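Local coordinates for protein probable transcriptional regulator (Rhodococcus jostii, PDB 3ON2) that probably binds regulatory DNA as a TetR-family transcription factor, with an all-helical C-terminal domain whose natural ligand is not known, at residues A86-G95 / V185-L196. Residues are numbered along the deposited sequence; the frame is centred on the assembly and turned at random.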
loop_
_atom_site.group_PDB
_atom_site.type_symbol
_atom_site.label_atom_id
_atom_site.label_comp_id
_atom_site.label_asym_id
_atom_site.label_seq_id
_atom_site.Cartn_x
_atom_site.Cartn_y
_atom_site.Cartn_z
ATOM N N ALA A 86 -15.674 -10.424 -11.918
ATOM C CA ALA A 86 -14.700 -9.360 -12.180
ATOM C C ALA A 86 -15.175 -7.973 -11.761
ATOM O O ALA A 86 -14.415 -7.231 -11.129
ATOM C CB ALA A 86 -14.242 -9.368 -13.650
ATOM N N ARG A 87 -16.414 -7.614 -12.091
ATOM C CA ARG A 87 -16.885 -6.263 -11.772
ATOM C C ARG A 87 -16.811 -5.982 -10.273
ATOM O O ARG A 87 -16.380 -4.900 -9.865
ATOM C CB ARG A 87 -18.292 -5.970 -12.322
ATOM C CG ARG A 87 -18.705 -4.571 -11.997
ATOM C CD ARG A 87 -19.955 -4.084 -12.669
ATOM N NE ARG A 87 -19.987 -2.622 -12.579
ATOM C CZ ARG A 87 -20.899 -1.844 -13.170
ATOM N NH1 ARG A 87 -21.861 -2.394 -13.916
ATOM N NH2 ARG A 87 -20.842 -0.517 -13.026
ATOM N N ALA A 88 -17.203 -6.970 -9.465
ATOM C CA ALA A 88 -17.117 -6.889 -7.986
ATOM C C ALA A 88 -15.679 -6.808 -7.469
ATOM O O ALA A 88 -15.394 -6.055 -6.538
ATOM C CB ALA A 88 -17.831 -8.053 -7.341
ATOM N N ARG A 89 -14.786 -7.584 -8.078
ATOM C CA ARG A 89 -13.389 -7.584 -7.669
ATOM C C ARG A 89 -12.719 -6.262 -7.981
ATOM O O ARG A 89 -11.922 -5.782 -7.185
ATOM C CB ARG A 89 -12.612 -8.688 -8.378
ATOM C CG ARG A 89 -12.975 -10.045 -7.885
ATOM C CD ARG A 89 -12.204 -11.119 -8.621
ATOM N NE ARG A 89 -12.448 -12.384 -7.953
ATOM C CZ ARG A 89 -11.659 -13.449 -8.021
ATOM N NH1 ARG A 89 -10.538 -13.440 -8.745
ATOM N NH2 ARG A 89 -12.010 -14.530 -7.360
ATOM N N PHE A 90 -12.995 -5.709 -9.163
ATOM C CA PHE A 90 -12.422 -4.409 -9.560
ATOM C C PHE A 90 -12.867 -3.344 -8.583
ATOM O O PHE A 90 -12.053 -2.569 -8.105
ATOM C CB PHE A 90 -12.870 -4.001 -10.970
ATOM C CG PHE A 90 -12.123 -4.683 -12.103
ATOM C CD1 PHE A 90 -11.699 -6.009 -12.013
ATOM C CD2 PHE A 90 -11.917 -4.002 -13.299
ATOM C CE1 PHE A 90 -11.063 -6.628 -13.085
ATOM C CE2 PHE A 90 -11.272 -4.618 -14.379
ATOM C CZ PHE A 90 -10.835 -5.928 -14.266
ATOM N N ALA A 91 -14.167 -3.314 -8.292
ATOM C CA ALA A 91 -14.720 -2.391 -7.309
ATOM C C ALA A 91 -14.106 -2.575 -5.912
ATOM O O ALA A 91 -13.754 -1.593 -5.247
ATOM C CB ALA A 91 -16.261 -2.494 -7.256
ATOM N N ALA A 92 -13.962 -3.819 -5.465
ATOM C CA ALA A 92 -13.390 -4.066 -4.139
ATOM C C ALA A 92 -11.926 -3.654 -4.035
ATOM O O ALA A 92 -11.515 -3.112 -3.004
ATOM C CB ALA A 92 -13.548 -5.535 -3.719
ATOM N N LEU A 93 -11.135 -3.938 -5.072
ATOM C CA LEU A 93 -9.725 -3.553 -5.066
ATOM C C LEU A 93 -9.576 -2.046 -4.989
ATOM O O LEU A 93 -8.709 -1.561 -4.282
ATOM C CB LEU A 93 -8.986 -4.048 -6.310
ATOM C CG LEU A 93 -8.629 -5.535 -6.331
ATOM C CD1 LEU A 93 -8.155 -5.872 -7.724
ATOM C CD2 LEU A 93 -7.552 -5.921 -5.305
ATOM N N ALA A 94 -10.394 -1.312 -5.738
ATOM C CA ALA A 94 -10.280 0.151 -5.758
ATOM C C ALA A 94 -10.556 0.736 -4.397
ATOM O O ALA A 94 -9.778 1.530 -3.904
ATOM C CB ALA A 94 -11.229 0.750 -6.779
ATOM N N GLY A 95 -11.692 0.365 -3.820
ATOM C CA GLY A 95 -12.083 0.814 -2.485
ATOM C C GLY A 95 -11.049 0.461 -1.425
ATOM O O GLY A 95 -10.731 1.298 -0.579
ATOM N N VAL A 185 -14.707 7.356 -5.706
ATOM C CA VAL A 185 -14.180 6.009 -6.016
ATOM C C VAL A 185 -15.186 5.188 -6.851
ATOM O O VAL A 185 -14.836 4.616 -7.893
ATOM C CB VAL A 185 -13.765 5.236 -4.718
ATOM C CG1 VAL A 185 -13.409 3.759 -5.020
ATOM C CG2 VAL A 185 -12.603 5.930 -4.028
ATOM N N THR A 186 -16.440 5.170 -6.408
ATOM C CA THR A 186 -17.502 4.403 -7.099
ATOM C C THR A 186 -17.750 4.914 -8.500
ATOM O O THR A 186 -17.833 4.112 -9.433
ATOM C CB THR A 186 -18.826 4.386 -6.292
ATOM O OG1 THR A 186 -18.565 3.766 -5.033
ATOM C CG2 THR A 186 -19.882 3.548 -6.995
ATOM N N ALA A 187 -17.799 6.244 -8.668
ATOM C CA ALA A 187 -18.017 6.797 -10.002
ATOM C C ALA A 187 -16.837 6.422 -10.909
ATOM O O ALA A 187 -17.033 6.017 -12.063
ATOM C CB ALA A 187 -18.198 8.312 -9.946
ATOM N N ALA A 188 -15.620 6.538 -10.387
ATOM C CA ALA A 188 -14.419 6.169 -11.151
ATOM C C ALA A 188 -14.416 4.662 -11.518
ATOM O O ALA A 188 -14.055 4.283 -12.649
ATOM C CB ALA A 188 -13.141 6.542 -10.364
ATOM N N SER A 189 -14.812 3.815 -10.573
ATOM C CA SER A 189 -14.944 2.353 -10.832
ATOM C C SER A 189 -15.969 1.998 -11.888
ATOM O O SER A 189 -15.676 1.159 -12.749
ATOM C CB SER A 189 -15.234 1.535 -9.551
ATOM O OG SER A 189 -14.119 1.579 -8.670
ATOM N N ASP A 190 -17.159 2.609 -11.819
ATOM C CA ASP A 190 -18.206 2.381 -12.832
ATOM C C ASP A 190 -17.769 2.836 -14.229
ATOM O O ASP A 190 -18.010 2.148 -15.225
ATOM C CB ASP A 190 -19.512 3.081 -12.446
ATOM C CG ASP A 190 -20.170 2.472 -11.201
ATOM O OD1 ASP A 190 -19.808 1.324 -10.812
ATOM O OD2 ASP A 190 -21.067 3.148 -10.612
ATOM N N THR A 191 -17.117 3.992 -14.306
ATOM C CA THR A 191 -16.716 4.536 -15.594
ATOM C C THR A 191 -15.585 3.681 -16.194
ATOM O O THR A 191 -15.603 3.368 -17.389
ATOM C CB THR A 191 -16.302 6.018 -15.445
ATOM O OG1 THR A 191 -17.412 6.758 -14.897
ATOM C CG2 THR A 191 -15.933 6.613 -16.772
ATOM N N PHE A 192 -14.611 3.319 -15.361
ATOM C CA PHE A 192 -13.532 2.404 -15.738
ATOM C C PHE A 192 -14.122 1.080 -16.242
ATOM O O PHE A 192 -13.786 0.619 -17.333
ATOM C CB PHE A 192 -12.618 2.157 -14.520
ATOM C CG PHE A 192 -11.327 1.405 -14.836
ATOM C CD1 PHE A 192 -10.371 1.944 -15.692
ATOM C CD2 PHE A 192 -11.070 0.170 -14.249
ATOM C CE1 PHE A 192 -9.169 1.246 -15.956
ATOM C CE2 PHE A 192 -9.878 -0.518 -14.501
ATOM C CZ PHE A 192 -8.931 0.029 -15.359
ATOM N N TRP A 193 -15.029 0.493 -15.472
ATOM C CA TRP A 193 -15.590 -0.823 -15.846
ATOM C C TRP A 193 -16.265 -0.719 -17.221
ATOM O O TRP A 193 -16.010 -1.542 -18.126
ATOM C CB TRP A 193 -16.574 -1.360 -14.779
ATOM C CG TRP A 193 -17.168 -2.643 -15.239
ATOM C CD1 TRP A 193 -18.382 -2.818 -15.872
ATOM C CD2 TRP A 193 -16.542 -3.928 -15.210
ATOM N NE1 TRP A 193 -18.549 -4.144 -16.206
ATOM C CE2 TRP A 193 -17.437 -4.845 -15.819
ATOM C CE3 TRP A 193 -15.310 -4.397 -14.732
ATOM C CZ2 TRP A 193 -17.148 -6.218 -15.939
ATOM C CZ3 TRP A 193 -15.019 -5.767 -14.865
ATOM C CH2 TRP A 193 -15.948 -6.656 -15.451
ATOM N N ARG A 194 -17.102 0.303 -17.387
ATOM C CA ARG A 194 -17.782 0.559 -18.671
ATOM C C ARG A 194 -16.823 0.760 -19.844
ATOM O O ARG A 194 -17.075 0.275 -20.965
ATOM C CB ARG A 194 -18.716 1.765 -18.575
ATOM C CG ARG A 194 -20.012 1.508 -17.833
ATOM C CD ARG A 194 -20.878 2.796 -17.861
ATOM N NE ARG A 194 -21.349 3.180 -16.539
ATOM C CZ ARG A 194 -21.135 4.368 -15.962
ATOM N NH1 ARG A 194 -20.462 5.337 -16.585
ATOM N NH2 ARG A 194 -21.618 4.592 -14.753
ATOM N N GLY A 195 -15.724 1.462 -19.594
ATOM C CA GLY A 195 -14.734 1.724 -20.642
ATOM C C GLY A 195 -13.956 0.483 -21.057
ATOM O O GLY A 195 -13.396 0.436 -22.154
ATOM N N LEU A 196 -13.911 -0.519 -20.178
ATOM C CA LEU A 196 -13.250 -1.779 -20.510
ATOM C C LEU A 196 -14.207 -2.867 -20.954
ATOM O O LEU A 196 -13.792 -3.739 -21.695
ATOM C CB LEU A 196 -12.444 -2.329 -19.342
ATOM C CG LEU A 196 -11.428 -1.422 -18.650
ATOM C CD1 LEU A 196 -11.060 -2.090 -17.348
ATOM C CD2 LEU A 196 -10.173 -1.142 -19.526
HETATM O O HOH W 1 -18.428 -1.202 -10.500
HETATM O O HOH W 2 -12.437 -0.309 -9.864
HETATM O O HOH W 3 -14.907 0.854 -6.222
#
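W193 sets an indole face against R87 and an edge against F90 where segments 86-95 and 185-196, of helices 86-103 and 181-196, run roughly antiparallel (143°), their axes 9.9 Å apart at closest approach. The six-membered ring of W193 turns its edge to the F90 face in a T-shaped pair (planes at 83°), with CZ3 over the centre of the phenyl ring. L196 CD1 meets the edge of that phenyl at F90 CE2 (3.9 Å), and A86 CB touches the indole rim at W193 CH2 (3.7 Å). Across the indole face lies R87, CB making a CH-pi contact. With CG anti to the backbone N (chi1 -179°) and the chain extended, R87 carries its guanidinium over W193 CD1, nearly parallel to the ring. The charged end then forms a salt bridge, R87 NH2 to D190 OD1 (3.1 Å), whose hydrogen bond is weak; a water joins R87 NE to the same oxygen. Farther along, A94 CB packs on S189 OG (3.6 Å) and V185 CG1; A94 also lines the pocket of a bound polyether, probably from the crystallisation liquor. Ring face, carboxylate and water thus fix the guanidinium together, while two waters on S189 OG serve A91 O and, weakly, F90 O.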